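Local structure of CSP3 (Bacillus subtilis, 5FIG) at residues A46-C49 with A50-V53; C67-C70 with A71-E75. The protein stores copper, probably binding many Cu(I) ions through the cysteines of its four-helix bundle and so protecting the cytosol against copper toxicity. All blocks are in the same frame, centred on the assembly; numbering follows the deposited sequence.

Interaction 1: residues A46-C49 with A50-V53; sequences ADIC and ALAV
Ala46 to Cys49 and Ala50 to Val53 are successive turns of one alpha-helix, joined by four i to i+4 backbone bonds. Ala50 N donates to Ala46 O at 3.1 Å, Leu51 N to Asp47 O, Ala52 N to Ile48 O at 2.9 Å and Val53 N to Cys49 O. The side-chain contact across the turn is made by Ile48 and Leu51, three residues apart on the same face. Ile48 CD1 lies 3.8 Å from Leu51 CD2, one methyl end against another with the two chains set at a slant. Leu51 carries CG anti to its own N (chi1 -177°), and with chi2 at 72° the CD2 branch is the one turned to the isoleucine. On the Val53 side, CG2 rests 3.3 Å from Cys49 O, so the valine methyl covers a carbonyl oxygen already used by the helix bond. Asp47 projects from the helix into the subunit interface, where OD2 forms a salt bridge with Lys54 of the second subunit and OD1 one with Lys54 of the fourth; two cations on one carboxylate would probably stabilise its negative charge. Leu51 packs on Leu51 of the second subunit. Within the chain, helix 36-57 is flanked by two others: Ala46, Cys49 and Val53 face helix 6-27, meeting Cys19, Cys15 and Cys12 in turn, while Ile48 and Cys49 lean on helix 63-81.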
loop_
_atom_site.group_PDB
_atom_site.type_symbol
_atom_site.label_atom_id
_atom_site.label_comp_id
_atom_site.label_asym_id
_atom_site.label_seq_id
_atom_site.Cartn_x
_atom_site.Cartn_y
_atom_site.Cartn_z
ATOM N N ALA B 46 -2.853 3.761 9.545
ATOM C CA ALA B 46 -1.795 4.359 8.676
ATOM C C ALA B 46 -1.930 3.903 7.224
ATOM O O ALA B 46 -1.822 4.698 6.262
ATOM C CB ALA B 46 -0.430 3.995 9.167
ATOM N N ASP B 47 -2.219 2.619 7.042
ATOM C CA ASP B 47 -2.381 2.078 5.691
ATOM C C ASP B 47 -3.582 2.659 4.947
ATOM O O ASP B 47 -3.507 3.002 3.748
ATOM C CB ASP B 47 -2.435 0.529 5.706
ATOM C CG ASP B 47 -1.111 -0.133 6.143
ATOM O OD1 ASP B 47 -0.039 0.520 6.302
ATOM O OD2 ASP B 47 -1.115 -1.381 6.253
ATOM N N ILE B 48 -4.734 2.736 5.610
ATOM C CA ILE B 48 -5.919 3.264 4.946
ATOM C C ILE B 48 -5.791 4.754 4.685
ATOM O O ILE B 48 -6.368 5.257 3.721
ATOM C CB ILE B 48 -7.249 2.928 5.699
ATOM C CG1 ILE B 48 -8.512 3.207 4.883
ATOM C CG2 ILE B 48 -7.421 3.703 6.989
ATOM C CD1 ILE B 48 -8.707 2.283 3.703
ATOM N N CYS B 49 -5.120 5.466 5.586
ATOM C CA CYS B 49 -4.920 6.887 5.366
ATOM C C CYS B 49 -4.090 7.125 4.092
ATOM O O CYS B 49 -4.444 8.010 3.297
ATOM C CB CYS B 49 -4.199 7.579 6.553
ATOM S SG CYS B 49 -5.284 7.883 7.968
ATOM N N ALA B 50 -3.054 6.314 3.896
ATOM C CA ALA B 50 -2.265 6.395 2.677
ATOM C C ALA B 50 -3.168 6.130 1.445
ATOM O O ALA B 50 -3.054 6.783 0.392
ATOM C CB ALA B 50 -1.133 5.411 2.733
ATOM N N LEU B 51 -4.036 5.109 1.541
ATOM C CA LEU B 51 -4.937 4.821 0.421
ATOM C C LEU B 51 -5.901 5.975 0.104
ATOM O O LEU B 51 -6.227 6.257 -1.068
ATOM C CB LEU B 51 -5.746 3.536 0.698
ATOM C CG LEU B 51 -6.684 3.068 -0.418
ATOM C CD1 LEU B 51 -5.887 2.519 -1.562
ATOM C CD2 LEU B 51 -7.656 1.988 0.087
ATOM N N ALA B 52 -6.444 6.584 1.156
ATOM C CA ALA B 52 -7.363 7.717 0.987
ATOM C C ALA B 52 -6.682 8.890 0.326
ATOM O O ALA B 52 -7.218 9.501 -0.607
ATOM C CB ALA B 52 -7.965 8.119 2.329
ATOM N N VAL B 53 -5.413 9.141 0.715
ATOM C CA VAL B 53 -4.603 10.192 0.043
ATOM C C VAL B 53 -4.474 9.895 -1.447
ATOM O O VAL B 53 -4.721 10.751 -2.293
ATOM C CB VAL B 53 -3.255 10.370 0.704
ATOM C CG1 VAL B 53 -2.359 11.277 -0.129
ATOM C CG2 VAL B 53 -3.458 10.948 2.120
#

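Interaction 2: residues C67-C70 with A71-E75; sequences CALC and ADICE
Cys70 and Cys74 lie one helical turn apart in helix 63-81 of a four-helix bundle, forming a CXXXC pair whose sulfurs both turn to the bundle core. SG of Cys70 and SG of Cys74 are 3.9 Å apart, well beyond disulfide length, in this copper-free protein. The two thiols reach that spacing by different rotations. In Cys70 the sulfur stands opposite the backbone N (chi1 -174°), whereas in Cys74 it stands opposite the carbonyl carbon (chi1 -75°) and swings back toward the preceding turn. Such closely spaced thiols are consistent with Cu(I) binding, as expected of a copper storage protein. On a neighbouring face Leu69 and Ile73 make the apolar counterpart, their side chains crossing at a slant, methyl end against methyl end: CD1 of Leu69 meets CD1 of Ile73 at 3.8 Å, and CG of Leu69 is barely farther from the same methyl. Ile73 CG1 also sits 3.4 Å from Leu69 O, beside the oxygen that accepts the Ile73 N-H. Phe62 of the second subunit packs on Ile73 too. Replacing Ile73 by an alanine takes away CG1, CG2 and CD1, and would probably leave a gap beside Leu69 CD1 and deprive Phe62 of the second subunit of part of its packing surface. Asp72 turns to another side, its carboxylate carbon CG 3.5 Å from Ala68 O; its OD1 is held by a salt bridge to Arg104 of helix 89-107. Along the backbone, Cys74 N donates to Cys70 O at 2.8 Å with an N-H...O angle of 165°, tying together the two turns that carry the paired thiols.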
loop_
_atom_site.group_PDB
_atom_site.type_symbol
_atom_site.label_atom_id
_atom_site.label_comp_id
_atom_site.label_asym_id
_atom_site.label_seq_id
_atom_site.Cartn_x
_atom_site.Cartn_y
_atom_site.Cartn_z
ATOM N N CYS B 67 -12.804 7.280 1.567
ATOM C CA CYS B 67 -12.806 8.251 2.683
ATOM C C CYS B 67 -13.759 7.828 3.826
ATOM O O CYS B 67 -13.405 7.949 5.010
ATOM C CB CYS B 67 -13.157 9.652 2.205
ATOM S SG CYS B 67 -11.810 10.436 1.379
ATOM N N ALA B 68 -14.940 7.312 3.497
ATOM C CA ALA B 68 -15.853 6.834 4.536
ATOM C C ALA B 68 -15.202 5.670 5.336
ATOM O O ALA B 68 -15.312 5.614 6.567
ATOM C CB ALA B 68 -17.182 6.422 3.950
ATOM N N LEU B 69 -14.540 4.746 4.629
ATOM C CA LEU B 69 -13.833 3.641 5.310
ATOM C C LEU B 69 -12.710 4.149 6.191
ATOM O O LEU B 69 -12.544 3.707 7.335
ATOM C CB LEU B 69 -13.267 2.607 4.279
ATOM C CG LEU B 69 -12.389 1.507 4.835
ATOM C CD1 LEU B 69 -13.163 0.654 5.832
ATOM C CD2 LEU B 69 -11.893 0.650 3.674
ATOM N N CYS B 70 -11.950 5.104 5.672
ATOM C CA CYS B 70 -10.892 5.705 6.408
ATOM C C CYS B 70 -11.434 6.316 7.706
ATOM O O CYS B 70 -10.794 6.173 8.762
ATOM C CB CYS B 70 -10.135 6.717 5.540
ATOM S SG CYS B 70 -8.649 7.416 6.305
ATOM N N ALA B 71 -12.576 6.970 7.634
ATOM C CA ALA B 71 -13.144 7.604 8.842
ATOM C C ALA B 71 -13.472 6.558 9.894
ATOM O O ALA B 71 -13.200 6.748 11.070
ATOM C CB ALA B 71 -14.372 8.432 8.509
ATOM N N ASP B 72 -14.051 5.447 9.446
ATOM C CA ASP B 72 -14.405 4.354 10.365
ATOM C C ASP B 72 -13.193 3.773 11.068
ATOM O O ASP B 72 -13.219 3.551 12.280
ATOM C CB ASP B 72 -15.163 3.256 9.641
ATOM C CG ASP B 72 -16.563 3.677 9.204
ATOM O OD1 ASP B 72 -17.150 4.638 9.727
ATOM O OD2 ASP B 72 -17.135 2.997 8.332
ATOM N N ILE B 73 -12.123 3.516 10.299
ATOM C CA ILE B 73 -10.903 2.944 10.851
ATOM C C ILE B 73 -10.211 3.971 11.773
ATOM O O ILE B 73 -9.789 3.617 12.893
ATOM C CB ILE B 73 -9.948 2.476 9.762
ATOM C CG1 ILE B 73 -10.687 1.344 9.027
ATOM C CG2 ILE B 73 -8.615 2.052 10.345
ATOM C CD1 ILE B 73 -9.954 0.790 7.861
ATOM N N CYS B 74 -10.162 5.214 11.335
ATOM C CA CYS B 74 -9.605 6.287 12.177
ATOM C C CYS B 74 -10.376 6.414 13.490
ATOM O O CYS B 74 -9.739 6.544 14.545
ATOM C CB CYS B 74 -9.645 7.667 11.474
ATOM S SG CYS B 74 -8.399 7.857 10.210
ATOM N N GLU B 75 -11.719 6.396 13.439
ATOM C CA GLU B 75 -12.568 6.489 14.658
ATOM C C GLU B 75 -12.186 5.331 15.620
ATOM O O GLU B 75 -11.917 5.517 16.807
ATOM C CB GLU B 75 -14.133 6.548 14.295
ATOM C CG GLU B 75 -14.548 7.934 13.891
ATOM C CD GLU B 75 -15.992 8.028 13.447
ATOM O OE1 GLU B 75 -16.734 7.050 13.606
ATOM O OE2 GLU B 75 -16.384 9.094 12.911
#

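In the fold
From the N terminus the chain runs through helix 6-27 and enters helix 36-57, where interaction 1 joins two successive turns; after the turn into helix 63-81, interaction 2 does the same. Each contact is local, so neither closes a long loop, and they follow in series without nesting or crossing. Their centres are nevertheless only about 10 Å apart, because the two helices pack side by side. Ile48 CD1 meets Leu69 CD2 at 3.6 Å, and Cys49 SG lies 3.8 Å from the sulfurs of both Cys70 and Cys74, clustering three thiols. Interaction 1 reaches back to helix 6-27, interaction 2 onward to helix 89-107, and both touch the second subunit.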